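Local structure of aminoglycoside 6-adenylyltransferase (Bacillus subtilis, 2PBE) at residues E59-Q62 against W63-I66; E77-E80 against L81-P84; D182-E186 against I187-N191; W198-A201 against S202-G205; K243-F246 against T247-L251. The protein transfers a nucleotidyl group from ATP or GTP to the 6-hydroxyl of streptomycin, and adenylates streptidine likewise, giving streptomycin resistance. All coordinates share one frame; numbering follows the deposited sequence.

How the contacts relate
Contacts 1 and 2 belong to the sheet-bearing part of the chain, the former leading into strand 70-74 and the latter linking that strand to 90-96; their centres lie 19 Å apart and their nearest atoms about 7 Å. Contacts 3, 4 and 5 belong to the helices beyond. Contacts 3 and 4 sit on one helix, 177-204, centres 22 Å apart, and contact 5 on helix 238-263. Contacts 3 and 5 touch, L184 CD1 lying 4.0 Å from C248 SG and V188 CG1 4.2 Å from C248 CB. The remotest pair is 2 and 5, centres 58 Å apart, one in a surface loop beside the sheet and the other among the helices.

Contact 1: residues E59-Q62 against W63-I66; sequences ENDQ and WLEI
N60, D61 and Q62 fold back on W63, L64 and E65 in the connection that runs from helix 54-58 to strand 70-74, where the chain enters a short 3-10 segment. The evidence for 3-10 geometry is the spacing of the backbone bonds. E65 N donates to Q62 O, the carbonyl three residues earlier, at 2.9 Å with an N-H...O angle of 158°, and L64 N reaches D61 O in the same i to i+3 pattern, though that bond is weak at 3.4 Å. The carbonyl of Q62 is approached from above its plane and not along a lone pair.

W63 carries its indole with CG between the backbone N and the carbonyl carbon (chi1 61°). That turn lays the pyrrole edge beside the preceding chain, where NE1 gives a weak, bent bond of 3.1 Å to N60 O, lying near the ring plane. D61 and L64 run alongside each other and point the same way, CB of D61 meeting CD1 of L64 at 3.8 Å, while L64 CG sits 3.7 Å above one face of the W63 ring, toward its rim.

Salt bridges hold the two acids, D61 to K75 and E65 to K69. W63 packs edge-to-face with F57 of helix 54-58 and with Y92, and L64 reaches M73 of strand 70-74 and Y92 and I94 of strand 90-96.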
loop_
_atom_site.group_PDB
_atom_site.type_symbol
_atom_site.label_atom_id
_atom_site.label_comp_id
_atom_site.label_asym_id
_atom_site.label_seq_id
_atom_site.Cartn_x
_atom_site.Cartn_y
_atom_site.Cartn_z
ATOM N N GLU A 59 28.008 1.839 10.911
ATOM C CA GLU A 59 29.284 1.154 10.650
ATOM C C GLU A 59 30.029 1.870 9.507
ATOM O O GLU A 59 31.214 2.198 9.632
ATOM C CB GLU A 59 29.047 -0.321 10.285
ATOM C CG GLU A 59 29.747 -1.301 11.220
ATOM C CD GLU A 59 28.782 -2.101 12.097
ATOM O OE1 GLU A 59 28.225 -3.121 11.608
ATOM O OE2 GLU A 59 28.573 -1.700 13.270
ATOM N N ASN A 60 29.324 2.115 8.399
ATOM C CA ASN A 60 29.888 2.838 7.256
ATOM C C ASN A 60 28.779 3.283 6.308
ATOM O O ASN A 60 27.611 3.058 6.584
ATOM C CB ASN A 60 30.933 1.994 6.508
ATOM C CG ASN A 60 30.337 0.781 5.852
ATOM O OD1 ASN A 60 29.884 -0.149 6.520
ATOM N ND2 ASN A 60 30.340 0.780 4.524
ATOM N N ASP A 61 29.141 3.905 5.190
ATOM C CA ASP A 61 28.150 4.434 4.261
ATOM C C ASP A 61 27.887 3.673 2.967
ATOM O O ASP A 61 27.300 4.231 2.044
ATOM C CB ASP A 61 28.503 5.889 3.924
ATOM C CG ASP A 61 28.655 6.761 5.163
ATOM O OD1 ASP A 61 27.998 6.475 6.194
ATOM O OD2 ASP A 61 29.428 7.744 5.099
ATOM N N GLN A 62 28.301 2.412 2.899
ATOM C CA GLN A 62 28.109 1.597 1.697
ATOM C C GLN A 62 26.642 1.297 1.368
ATOM O O GLN A 62 26.225 1.389 0.210
ATOM C CB GLN A 62 28.870 0.270 1.835
ATOM C CG GLN A 62 30.319 0.293 1.360
ATOM C CD GLN A 62 30.443 0.648 -0.113
ATOM O OE1 GLN A 62 29.889 -0.031 -0.982
ATOM N NE2 GLN A 62 31.183 1.716 -0.401
ATOM N N TRP A 63 25.859 0.947 2.386
ATOM C CA TRP A 63 24.451 0.626 2.181
ATOM C C TRP A 63 23.670 1.766 1.497
ATOM O O TRP A 63 22.586 1.544 0.943
ATOM C CB TRP A 63 23.798 0.277 3.511
ATOM C CG TRP A 63 23.837 1.393 4.463
ATOM C CD1 TRP A 63 24.885 1.742 5.278
ATOM C CD2 TRP A 63 22.807 2.348 4.684
ATOM N NE1 TRP A 63 24.561 2.871 5.998
ATOM C CE2 TRP A 63 23.291 3.269 5.660
ATOM C CE3 TRP A 63 21.509 2.524 4.156
ATOM C CZ2 TRP A 63 22.516 4.364 6.127
ATOM C CZ3 TRP A 63 20.729 3.613 4.619
ATOM C CH2 TRP A 63 21.246 4.522 5.600
ATOM N N LEU A 64 24.223 2.975 1.553
ATOM C CA LEU A 64 23.599 4.152 0.958
ATOM C C LEU A 64 23.707 4.190 -0.558
ATOM O O LEU A 64 22.932 4.856 -1.225
ATOM C CB LEU A 64 24.235 5.413 1.537
ATOM C CG LEU A 64 23.865 5.831 2.962
ATOM C CD1 LEU A 64 24.883 6.810 3.491
ATOM C CD2 LEU A 64 22.491 6.444 2.973
ATOM N N GLU A 65 24.681 3.468 -1.089
ATOM C CA GLU A 65 24.946 3.420 -2.524
ATOM C C GLU A 65 23.737 2.927 -3.294
ATOM O O GLU A 65 23.605 3.201 -4.498
ATOM C CB GLU A 65 26.151 2.499 -2.785
ATOM C CG GLU A 65 27.107 2.971 -3.874
ATOM C CD GLU A 65 27.778 4.295 -3.539
ATOM O OE1 GLU A 65 27.347 5.341 -4.082
ATOM O OE2 GLU A 65 28.733 4.285 -2.730
ATOM N N ILE A 66 22.850 2.224 -2.595
ATOM C CA ILE A 66 21.650 1.670 -3.207
ATOM C C ILE A 66 20.685 2.737 -3.718
ATOM O O ILE A 66 19.921 2.502 -4.659
ATOM C CB ILE A 66 20.906 0.744 -2.218
ATOM C CG1 ILE A 66 19.850 -0.074 -2.972
ATOM C CG2 ILE A 66 20.277 1.579 -1.092
ATOM C CD1 ILE A 66 19.141 -1.104 -2.131
#

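Contact 2: residues E77-E80 against L81-P84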
loop_
_atom_site.group_PDB
_atom_site.type_symbol
_atom_site.label_atom_id
_atom_site.label_comp_id
_atom_site.label_asym_id
_atom_site.label_seq_id
_atom_site.Cartn_x
_atom_site.Cartn_y
_atom_site.Cartn_z
ATOM N N GLU A 77 24.682 14.723 12.477
ATOM C CA GLU A 77 25.013 14.274 13.814
ATOM C C GLU A 77 26.379 13.615 13.870
ATOM O O GLU A 77 26.729 12.965 14.859
ATOM C CB GLU A 77 23.920 13.339 14.332
ATOM C CG GLU A 77 22.555 14.026 14.532
ATOM C CD GLU A 77 21.872 14.417 13.211
ATOM O OE1 GLU A 77 21.844 13.576 12.279
ATOM O OE2 GLU A 77 21.354 15.559 13.103
ATOM N N ASP A 78 27.163 13.792 12.808
ATOM C CA ASP A 78 28.497 13.211 12.751
ATOM C C ASP A 78 29.493 14.232 12.242
ATOM O O ASP A 78 30.348 13.926 11.420
ATOM C CB ASP A 78 28.501 11.968 11.860
ATOM C CG ASP A 78 29.790 11.165 11.975
ATOM O OD1 ASP A 78 30.327 11.041 13.095
ATOM O OD2 ASP A 78 30.258 10.652 10.936
HETATM N N MSE A 79 29.385 15.459 12.732
HETATM C CA MSE A 79 30.303 16.499 12.305
HETATM C C MSE A 79 31.061 17.057 13.499
HETATM O O MSE A 79 30.535 17.101 14.623
HETATM C CB MSE A 79 29.537 17.602 11.604
HETATM C CG MSE A 79 28.676 17.081 10.475
HETATM SE SE MSE A 79 27.887 18.477 9.394
HETATM C CE MSE A 79 26.599 19.190 10.650
ATOM N N GLU A 80 32.302 17.459 13.262
ATOM C CA GLU A 80 33.122 18.019 14.325
ATOM C C GLU A 80 32.814 19.500 14.535
ATOM O O GLU A 80 32.691 19.961 15.669
ATOM C CB GLU A 80 34.613 17.832 14.003
ATOM C CG GLU A 80 35.562 18.484 15.007
ATOM C CD GLU A 80 37.001 17.993 14.892
ATOM O OE1 GLU A 80 37.585 18.083 13.795
ATOM O OE2 GLU A 80 37.548 17.510 15.910
ATOM N N LEU A 81 32.666 20.233 13.436
ATOM C CA LEU A 81 32.407 21.662 13.498
ATOM C C LEU A 81 31.048 22.013 14.096
ATOM O O LEU A 81 30.899 23.012 14.810
ATOM C CB LEU A 81 32.512 22.259 12.094
ATOM C CG LEU A 81 32.400 23.776 12.040
ATOM C CD1 LEU A 81 33.689 24.363 12.614
ATOM C CD2 LEU A 81 32.166 24.244 10.604
ATOM N N PHE A 82 30.045 21.203 13.800
ATOM C CA PHE A 82 28.711 21.445 14.310
ATOM C C PHE A 82 28.374 20.310 15.279
ATOM O O PHE A 82 28.255 19.149 14.879
ATOM C CB PHE A 82 27.697 21.505 13.159
ATOM C CG PHE A 82 27.951 22.628 12.174
ATOM C CD1 PHE A 82 27.757 23.971 12.558
ATOM C CD2 PHE A 82 28.417 22.347 10.866
ATOM C CE1 PHE A 82 28.025 25.047 11.666
ATOM C CE2 PHE A 82 28.697 23.407 9.943
ATOM C CZ PHE A 82 28.500 24.766 10.347
ATOM N N PRO A 83 28.198 20.638 16.572
ATOM C CA PRO A 83 27.880 19.615 17.568
ATOM C C PRO A 83 26.604 18.876 17.221
ATOM O O PRO A 83 25.682 19.447 16.641
ATOM C CB PRO A 83 27.742 20.428 18.848
ATOM C CG PRO A 83 27.108 21.697 18.362
ATOM C CD PRO A 83 27.960 21.989 17.132
ATOM N N PRO A 84 26.538 17.583 17.566
ATOM C CA PRO A 84 25.314 16.845 17.252
ATOM C C PRO A 84 24.311 17.170 18.344
ATOM O O PRO A 84 24.672 17.222 19.526
ATOM C CB PRO A 84 25.740 15.379 17.324
ATOM C CG PRO A 84 27.284 15.411 17.365
ATOM C CD PRO A 84 27.576 16.687 18.098
HETATM O O HOH W 1 27.404 16.589 14.454
#
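M79, a selenomethionine, meets F82 because three torsions fold its chain over: CG stands beside the backbone N (chi1 -54°), the chain runs on extended, and a bend at chi3 (-70°) swings the methyl CE back to the phenylalanine. F82 has its ring likewise beside the backbone N. M79 CE lies 3.6 Å from F82 CB and equally near CD2, whereas SE stands further off, 4.2 Å from CD2. One face of the F82 ring has L81 CG over its centre.

These eight residues lie in the loop that joins the neighbouring antiparallel strands 70-74 and 90-96, and so in the connection of a beta hairpin at the surface. Its two limbs run back past each other, their end-to-end directions 152° apart, and they close up at the base, where the CA atoms of E77 and P84 come within 4.3 Å. No direct hydrogen bond crosses between the limbs. A water takes that place: it accepts from M79 N at 2.9 Å and lies 2.7 Å from F82 O, to which it can donate, bridging the backbones across the turn.

At the base the P84 ring lies against the E77 backbone, P84 CG 3.5 Å from E77 O, and P84 CB is 4.1 Å from E77 CB. The carboxylate of E77 turns to S91 instead, hydrogen-bonded through OE1 to its hydroxyl, and its side chain also touches F90 of strand 90-96.

Contact 3: residues D182-E186 against I187-N191; sequences DHLNE and IVRPN
H183 meets both I187 and V188 one turn on in helix 177-204. Its carbonyl O accepts twice, from I187 N at 2.9 Å and from V188 N at 3.1 Å; the second donor comes nearly along the C=O axis, the first from above the carbonyl plane. The i to i+5 bond is the mark of a pi-type turn. The imidazole and I187 point the same way, ND1 4.0 Å from CD1, and the ring meets F179 and Y167 edge-to-face.

L184 repeats the wide spacing: its O accepts from R189 N at 3.1 Å, in the carbonyl plane. With CG anti to the backbone N (chi1 176°), the side chain is carried toward the next turn, where CD1 meets V188 CG1 at 4.1 Å and CD2 lies by the guanidinium of R189, 3.7 Å from NH2. L184 also packs on M241, S244 and C248 of helix 238-263.

N185 runs alongside R189. The amide lies at the guanidinium edge, the two planes only 29° apart, and N185 CG is in the guanidinium plane. R189 NE is hydrogen-bonded to T232 OG1, and the guanidinium makes a cation-pi contact with Y233.

The carbonyl oxygens of N185 and E186 lie near the P190 ring, whose CG is 3.2 Å from N185 O and 3.6 Å from E186 O.

Proline has no N-H to offer the preceding turn. The i+5 bonds of V188 and R189 are consistent with a turn widened ahead of it; the helix is kinked at P190, and the axes of 182-186 and 187-191 differ by 21°.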
loop_
_atom_site.group_PDB
_atom_site.type_symbol
_atom_site.label_atom_id
_atom_site.label_comp_id
_atom_site.label_asym_id
_atom_site.label_seq_id
_atom_site.Cartn_x
_atom_site.Cartn_y
_atom_site.Cartn_z
ATOM N N ASP A 182 -16.984 4.115 -14.224
ATOM C CA ASP A 182 -16.578 4.922 -13.080
ATOM C C ASP A 182 -16.697 4.142 -11.768
ATOM O O ASP A 182 -15.847 4.272 -10.888
ATOM C CB ASP A 182 -17.383 6.231 -13.038
ATOM C CG ASP A 182 -16.970 7.210 -14.139
ATOM O OD1 ASP A 182 -16.820 6.780 -15.304
ATOM O OD2 ASP A 182 -16.800 8.409 -13.851
ATOM N N HIS A 183 -17.730 3.316 -11.640
ATOM C CA HIS A 183 -17.903 2.534 -10.427
ATOM C C HIS A 183 -16.894 1.388 -10.369
ATOM O O HIS A 183 -16.415 1.005 -9.296
ATOM C CB HIS A 183 -19.326 1.988 -10.339
ATOM C CG HIS A 183 -20.355 3.042 -10.085
ATOM N ND1 HIS A 183 -20.221 3.987 -9.086
ATOM C CD2 HIS A 183 -21.557 3.272 -10.660
ATOM C CE1 HIS A 183 -21.299 4.746 -9.052
ATOM N NE2 HIS A 183 -22.124 4.334 -9.996
ATOM N N LEU A 184 -16.573 0.833 -11.529
ATOM C CA LEU A 184 -15.607 -0.244 -11.577
ATOM C C LEU A 184 -14.240 0.309 -11.152
ATOM O O LEU A 184 -13.582 -0.214 -10.246
ATOM C CB LEU A 184 -15.503 -0.806 -12.991
ATOM C CG LEU A 184 -14.424 -1.880 -13.164
ATOM C CD1 LEU A 184 -14.822 -3.131 -12.394
ATOM C CD2 LEU A 184 -14.213 -2.187 -14.639
ATOM N N ASN A 185 -13.823 1.374 -11.816
ATOM C CA ASN A 185 -12.540 1.974 -11.539
ATOM C C ASN A 185 -12.445 2.583 -10.160
ATOM O O ASN A 185 -11.416 2.470 -9.495
ATOM C CB ASN A 185 -12.237 3.058 -12.572
ATOM C CG ASN A 185 -12.047 2.497 -13.958
ATOM O OD1 ASN A 185 -12.240 3.194 -14.950
ATOM N ND2 ASN A 185 -11.659 1.228 -14.038
ATOM N N GLU A 186 -13.518 3.212 -9.705
ATOM C CA GLU A 186 -13.450 3.891 -8.428
ATOM C C GLU A 186 -13.837 3.143 -7.184
ATOM O O GLU A 186 -13.458 3.559 -6.097
ATOM C CB GLU A 186 -14.256 5.191 -8.496
ATOM C CG GLU A 186 -13.805 6.132 -9.606
ATOM C CD GLU A 186 -14.499 7.476 -9.543
ATOM O OE1 GLU A 186 -15.749 7.486 -9.465
ATOM O OE2 GLU A 186 -13.797 8.518 -9.580
ATOM N N ILE A 187 -14.574 2.052 -7.303
ATOM C CA ILE A 187 -14.983 1.337 -6.103
ATOM C C ILE A 187 -14.761 -0.170 -6.111
ATOM O O ILE A 187 -14.132 -0.715 -5.209
ATOM C CB ILE A 187 -16.468 1.644 -5.797
ATOM C CG1 ILE A 187 -16.633 3.157 -5.582
ATOM C CG2 ILE A 187 -16.937 0.881 -4.557
ATOM C CD1 ILE A 187 -18.064 3.659 -5.708
ATOM N N VAL A 188 -15.286 -0.834 -7.131
ATOM C CA VAL A 188 -15.164 -2.279 -7.214
ATOM C C VAL A 188 -13.730 -2.769 -7.191
ATOM O O VAL A 188 -13.356 -3.476 -6.262
ATOM C CB VAL A 188 -15.887 -2.792 -8.454
ATOM C CG1 VAL A 188 -15.693 -4.288 -8.608
ATOM C CG2 VAL A 188 -17.370 -2.449 -8.324
ATOM N N ARG A 189 -12.931 -2.407 -8.201
ATOM C CA ARG A 189 -11.532 -2.825 -8.251
ATOM C C ARG A 189 -10.749 -2.351 -7.025
ATOM O O ARG A 189 -9.919 -3.094 -6.501
ATOM C CB ARG A 189 -10.844 -2.326 -9.524
ATOM C CG ARG A 189 -9.467 -2.934 -9.718
ATOM C CD ARG A 189 -8.742 -2.389 -10.947
ATOM N NE ARG A 189 -9.365 -2.773 -12.211
ATOM C CZ ARG A 189 -9.997 -1.926 -13.020
ATOM N NH1 ARG A 189 -10.096 -0.637 -12.694
ATOM N NH2 ARG A 189 -10.517 -2.365 -14.157
ATOM N N PRO A 190 -10.986 -1.112 -6.555
ATOM C CA PRO A 190 -10.223 -0.700 -5.371
ATOM C C PRO A 190 -10.485 -1.576 -4.142
ATOM O O PRO A 190 -9.612 -1.718 -3.280
ATOM C CB PRO A 190 -10.647 0.758 -5.174
ATOM C CG PRO A 190 -10.828 1.224 -6.591
ATOM C CD PRO A 190 -11.587 0.069 -7.216
ATOM N N ASN A 191 -11.669 -2.172 -4.055
ATOM C CA ASN A 191 -11.945 -3.035 -2.903
ATOM C C ASN A 191 -11.299 -4.406 -3.112
ATOM O O ASN A 191 -10.878 -5.044 -2.163
ATOM C CB ASN A 191 -13.447 -3.161 -2.637
ATOM C CG ASN A 191 -13.973 -2.026 -1.762
ATOM O OD1 ASN A 191 -14.434 -0.999 -2.253
ATOM N ND2 ASN A 191 -13.880 -2.203 -0.453
#

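Contact 4: residues W198-A201 against S202-G205; sequences WHIA and SQKG
H199 and Q203 cross near the C-terminal end of helix 177-204, and their backbones are joined as well: H199 O accepts from Q203 N at 3.2 Å and from S202 N at 2.9 Å. The S202 donor sits high above the carbonyl plane, while the Q203 donor is only slightly tilted from it. S202 N is shared, since it also makes a weak bond to W198 O. I200 O takes K204 N at 3.3 Å, a fairly straight bond. The last link is G205 N to A201 O, a bent, weak bond of 2.8 Å.

In H199, CG lies opposite the backbone N across the CA-CB bond (chi1 178°), and one face of the imidazole comes beneath the amide of Q203. Q203 CD is 3.9 Å above that face of H199, toward its rim, with ring and amide planes 54° apart. H199 ND1 is hydrogen-bonded at 2.8 Å to a water that also makes a weak bond to S202 OG. Beyond these segments the ring meets Y255 and touches A258 and V259 of helix 238-263, and K204 NZ makes a weak bond to the Y206 hydroxyl.

G205, the C' residue, leaves the helix with positive phi (93°), which suits glycine. The bond that its N-H makes is weak and the helix stops there, while on the H199 and S202 side a water bridges ring and hydroxyl.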
loop_
_atom_site.group_PDB
_atom_site.type_symbol
_atom_site.label_atom_id
_atom_site.label_comp_id
_atom_site.label_asym_id
_atom_site.label_seq_id
_atom_site.Cartn_x
_atom_site.Cartn_y
_atom_site.Cartn_z
ATOM N N TRP A 198 -5.104 -7.118 2.246
ATOM C CA TRP A 198 -5.375 -7.758 3.535
ATOM C C TRP A 198 -4.806 -9.174 3.539
ATOM O O TRP A 198 -4.407 -9.705 4.582
ATOM C CB TRP A 198 -6.877 -7.820 3.815
ATOM C CG TRP A 198 -7.516 -6.524 4.319
ATOM C CD1 TRP A 198 -6.865 -5.431 4.829
ATOM C CD2 TRP A 198 -8.918 -6.248 4.454
ATOM N NE1 TRP A 198 -7.766 -4.497 5.278
ATOM C CE2 TRP A 198 -9.034 -4.963 5.067
ATOM C CE3 TRP A 198 -10.099 -6.960 4.125
ATOM C CZ2 TRP A 198 -10.292 -4.360 5.363
ATOM C CZ3 TRP A 198 -11.362 -6.369 4.421
ATOM C CH2 TRP A 198 -11.436 -5.072 5.037
ATOM N N HIS A 199 -4.786 -9.793 2.364
ATOM C CA HIS A 199 -4.233 -11.130 2.246
ATOM C C HIS A 199 -2.710 -11.052 2.456
ATOM O O HIS A 199 -2.141 -11.852 3.187
ATOM C CB HIS A 199 -4.550 -11.697 0.861
ATOM C CG HIS A 199 -3.982 -13.058 0.624
ATOM N ND1 HIS A 199 -4.315 -14.144 1.402
ATOM C CD2 HIS A 199 -3.082 -13.500 -0.287
ATOM C CE1 HIS A 199 -3.638 -15.201 0.981
ATOM N NE2 HIS A 199 -2.883 -14.836 -0.039
ATOM N N ILE A 200 -2.066 -10.077 1.816
ATOM C CA ILE A 200 -0.611 -9.905 1.910
ATOM C C ILE A 200 -0.294 -9.617 3.386
ATOM O O ILE A 200 0.654 -10.163 3.979
ATOM C CB ILE A 200 -0.126 -8.719 0.986
ATOM C CG1 ILE A 200 -0.363 -9.026 -0.506
ATOM C CG2 ILE A 200 1.341 -8.459 1.218
ATOM C CD1 ILE A 200 0.335 -10.319 -1.037
ATOM N N ALA A 201 -1.112 -8.753 3.980
ATOM C CA ALA A 201 -0.966 -8.401 5.397
ATOM C C ALA A 201 -1.095 -9.619 6.323
ATOM O O ALA A 201 -0.574 -9.629 7.443
ATOM C CB ALA A 201 -1.988 -7.387 5.768
ATOM N N SER A 202 -1.822 -10.624 5.847
ATOM C CA SER A 202 -2.019 -11.851 6.599
ATOM C C SER A 202 -0.710 -12.602 6.622
ATOM O O SER A 202 -0.289 -13.021 7.680
ATOM C CB SER A 202 -3.110 -12.695 5.951
ATOM O OG SER A 202 -3.329 -13.895 6.675
ATOM N N GLN A 203 -0.058 -12.726 5.466
ATOM C CA GLN A 203 1.214 -13.448 5.386
ATOM C C GLN A 203 2.222 -12.893 6.399
ATOM O O GLN A 203 2.588 -13.555 7.385
ATOM C CB GLN A 203 1.844 -13.335 3.991
ATOM C CG GLN A 203 0.919 -12.963 2.841
ATOM C CD GLN A 203 0.319 -14.164 2.130
ATOM O OE1 GLN A 203 -0.256 -15.058 2.762
ATOM N NE2 GLN A 203 0.434 -14.180 0.801
ATOM N N LYS A 204 2.649 -11.661 6.135
ATOM C CA LYS A 204 3.642 -10.965 6.934
ATOM C C LYS A 204 3.213 -10.454 8.296
ATOM O O LYS A 204 3.972 -10.537 9.259
ATOM C CB LYS A 204 4.195 -9.788 6.110
ATOM C CG LYS A 204 4.277 -9.988 4.586
ATOM C CD LYS A 204 5.172 -11.172 4.163
ATOM C CE LYS A 204 6.659 -11.004 4.562
ATOM N NZ LYS A 204 6.922 -11.174 6.026
ATOM N N GLY A 205 2.027 -9.868 8.372
ATOM C CA GLY A 205 1.559 -9.329 9.639
ATOM C C GLY A 205 1.926 -7.856 9.730
ATOM O O GLY A 205 1.959 -7.296 10.824
HETATM O O HOH W 2 -5.054 -14.535 4.056
#

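Contact 5: residues K243-F246 against T247-L251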
loop_
_atom_site.group_PDB
_atom_site.type_symbol
_atom_site.label_atom_id
_atom_site.label_comp_id
_atom_site.label_asym_id
_atom_site.label_seq_id
_atom_site.Cartn_x
_atom_site.Cartn_y
_atom_site.Cartn_z
ATOM N N LYS A 243 -16.487 -8.631 -18.942
ATOM C CA LYS A 243 -15.320 -9.469 -18.706
ATOM C C LYS A 243 -14.514 -8.911 -17.528
ATOM O O LYS A 243 -14.203 -9.638 -16.586
ATOM C CB LYS A 243 -14.482 -9.524 -19.991
ATOM C CG LYS A 243 -13.283 -10.473 -19.949
ATOM C CD LYS A 243 -12.693 -10.741 -21.340
ATOM C CE LYS A 243 -12.127 -9.504 -22.029
ATOM N NZ LYS A 243 -11.445 -9.892 -23.314
ATOM N N SER A 244 -14.196 -7.627 -17.567
ATOM C CA SER A 244 -13.444 -7.003 -16.486
ATOM C C SER A 244 -14.146 -7.240 -15.151
ATOM O O SER A 244 -13.510 -7.595 -14.170
ATOM C CB SER A 244 -13.317 -5.499 -16.718
ATOM O OG SER A 244 -12.390 -5.210 -17.749
ATOM N N LEU A 245 -15.464 -7.044 -15.130
ATOM C CA LEU A 245 -16.264 -7.216 -13.913
ATOM C C LEU A 245 -16.257 -8.638 -13.400
ATOM O O LEU A 245 -16.062 -8.879 -12.206
ATOM C CB LEU A 245 -17.712 -6.785 -14.167
ATOM C CG LEU A 245 -18.624 -6.956 -12.947
ATOM C CD1 LEU A 245 -18.236 -5.976 -11.849
ATOM C CD2 LEU A 245 -20.060 -6.733 -13.375
ATOM N N PHE A 246 -16.505 -9.587 -14.295
ATOM C CA PHE A 246 -16.502 -10.976 -13.873
ATOM C C PHE A 246 -15.123 -11.376 -13.386
ATOM O O PHE A 246 -15.004 -12.209 -12.492
ATOM C CB PHE A 246 -16.949 -11.901 -14.997
ATOM C CG PHE A 246 -18.386 -11.713 -15.408
ATOM C CD1 PHE A 246 -19.369 -11.304 -14.478
ATOM C CD2 PHE A 246 -18.778 -11.999 -16.724
ATOM C CE1 PHE A 246 -20.738 -11.184 -14.870
ATOM C CE2 PHE A 246 -20.134 -11.888 -17.136
ATOM C CZ PHE A 246 -21.115 -11.478 -16.205
ATOM N N THR A 247 -14.092 -10.777 -13.973
ATOM C CA THR A 247 -12.718 -11.073 -13.574
ATOM C C THR A 247 -12.518 -10.610 -12.124
ATOM O O THR A 247 -11.910 -11.322 -11.334
ATOM C CB THR A 247 -11.707 -10.415 -14.559
ATOM O OG1 THR A 247 -11.845 -11.039 -15.841
ATOM C CG2 THR A 247 -10.250 -10.575 -14.075
ATOM N N CYS A 248 -13.039 -9.435 -11.781
ATOM C CA CYS A 248 -12.956 -8.930 -10.415
ATOM C C CYS A 248 -13.713 -9.892 -9.495
ATOM O O CYS A 248 -13.302 -10.142 -8.362
ATOM C CB CYS A 248 -13.571 -7.542 -10.322
ATOM S SG CYS A 248 -12.636 -6.285 -11.233
ATOM N N TYR A 249 -14.822 -10.430 -9.992
ATOM C CA TYR A 249 -15.626 -11.393 -9.236
ATOM C C TYR A 249 -14.771 -12.585 -8.845
ATOM O O TYR A 249 -14.645 -12.927 -7.662
ATOM C CB TYR A 249 -16.810 -11.907 -10.082
ATOM C CG TYR A 249 -18.038 -11.026 -10.065
ATOM C CD1 TYR A 249 -17.943 -9.654 -9.707
ATOM C CD2 TYR A 249 -19.314 -11.549 -10.398
ATOM C CE1 TYR A 249 -19.075 -8.828 -9.678
ATOM C CE2 TYR A 249 -20.482 -10.717 -10.367
ATOM C CZ TYR A 249 -20.347 -9.353 -10.003
ATOM O OH TYR A 249 -21.448 -8.522 -9.947
ATOM N N ALA A 250 -14.190 -13.205 -9.869
ATOM C CA ALA A 250 -13.344 -14.376 -9.703
ATOM C C ALA A 250 -12.236 -14.120 -8.698
ATOM O O ALA A 250 -11.998 -14.925 -7.804
ATOM C CB ALA A 250 -12.756 -14.759 -11.043
ATOM N N LEU A 251 -11.563 -12.979 -8.835
ATOM C CA LEU A 251 -10.478 -12.649 -7.932
ATOM C C LEU A 251 -10.931 -12.282 -6.532
ATOM O O LEU A 251 -10.221 -12.547 -5.567
ATOM C CB LEU A 251 -9.640 -11.526 -8.516
ATOM C CG LEU A 251 -8.749 -11.993 -9.667
ATOM C CD1 LEU A 251 -8.099 -10.811 -10.344
ATOM C CD2 LEU A 251 -7.679 -12.955 -9.131
#
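K243 to F246 and T247 to L251 are successive turns of helix 238-263, and the backbone bonds between them are regular i to i+4: T247 N to K243 O, C248 N to S244 O, Y249 N to L245 O and A250 N to F246 O, all between 2.9 and 3.1 Å. A250 gives the straightest of them, with an N-H...O angle of 169°.

T247 adds a side-chain bond to this pattern. Its OG1 lies beside its own backbone N (chi1 -66°), facing back down the helix, and donates to K243 O at 2.8 Å from above the carbonyl plane.

On another side of the helix L245 and F246 close in on the ring of Y249. L245 CD1 touches Y249 CE1 at 3.7 Å. F246 turns an edge to the tyrosine face in an offset edge-to-face pair, centroids 6.0 Å apart and planes at 60°, with CD1 4.1 Å from Y249 CD2. F246 carries on the aromatic packing edge-to-face with Y282, and Y249 also meets W162. L245 leans on V168 and V169 of helix 151-173. S244 OG pairs with S234, and K243 NZ with E240 in a salt bridge.

The two hydroxyls are satisfied differently. The phenol OH of Y249, beside L245 CD2, hydrogen-bonds to S165 on helix 151-173 and so ties two helices together, whereas the T247 hydroxyl finds its acceptor within its own helix, where K243 O takes both the N-H and the hydroxyl of T247.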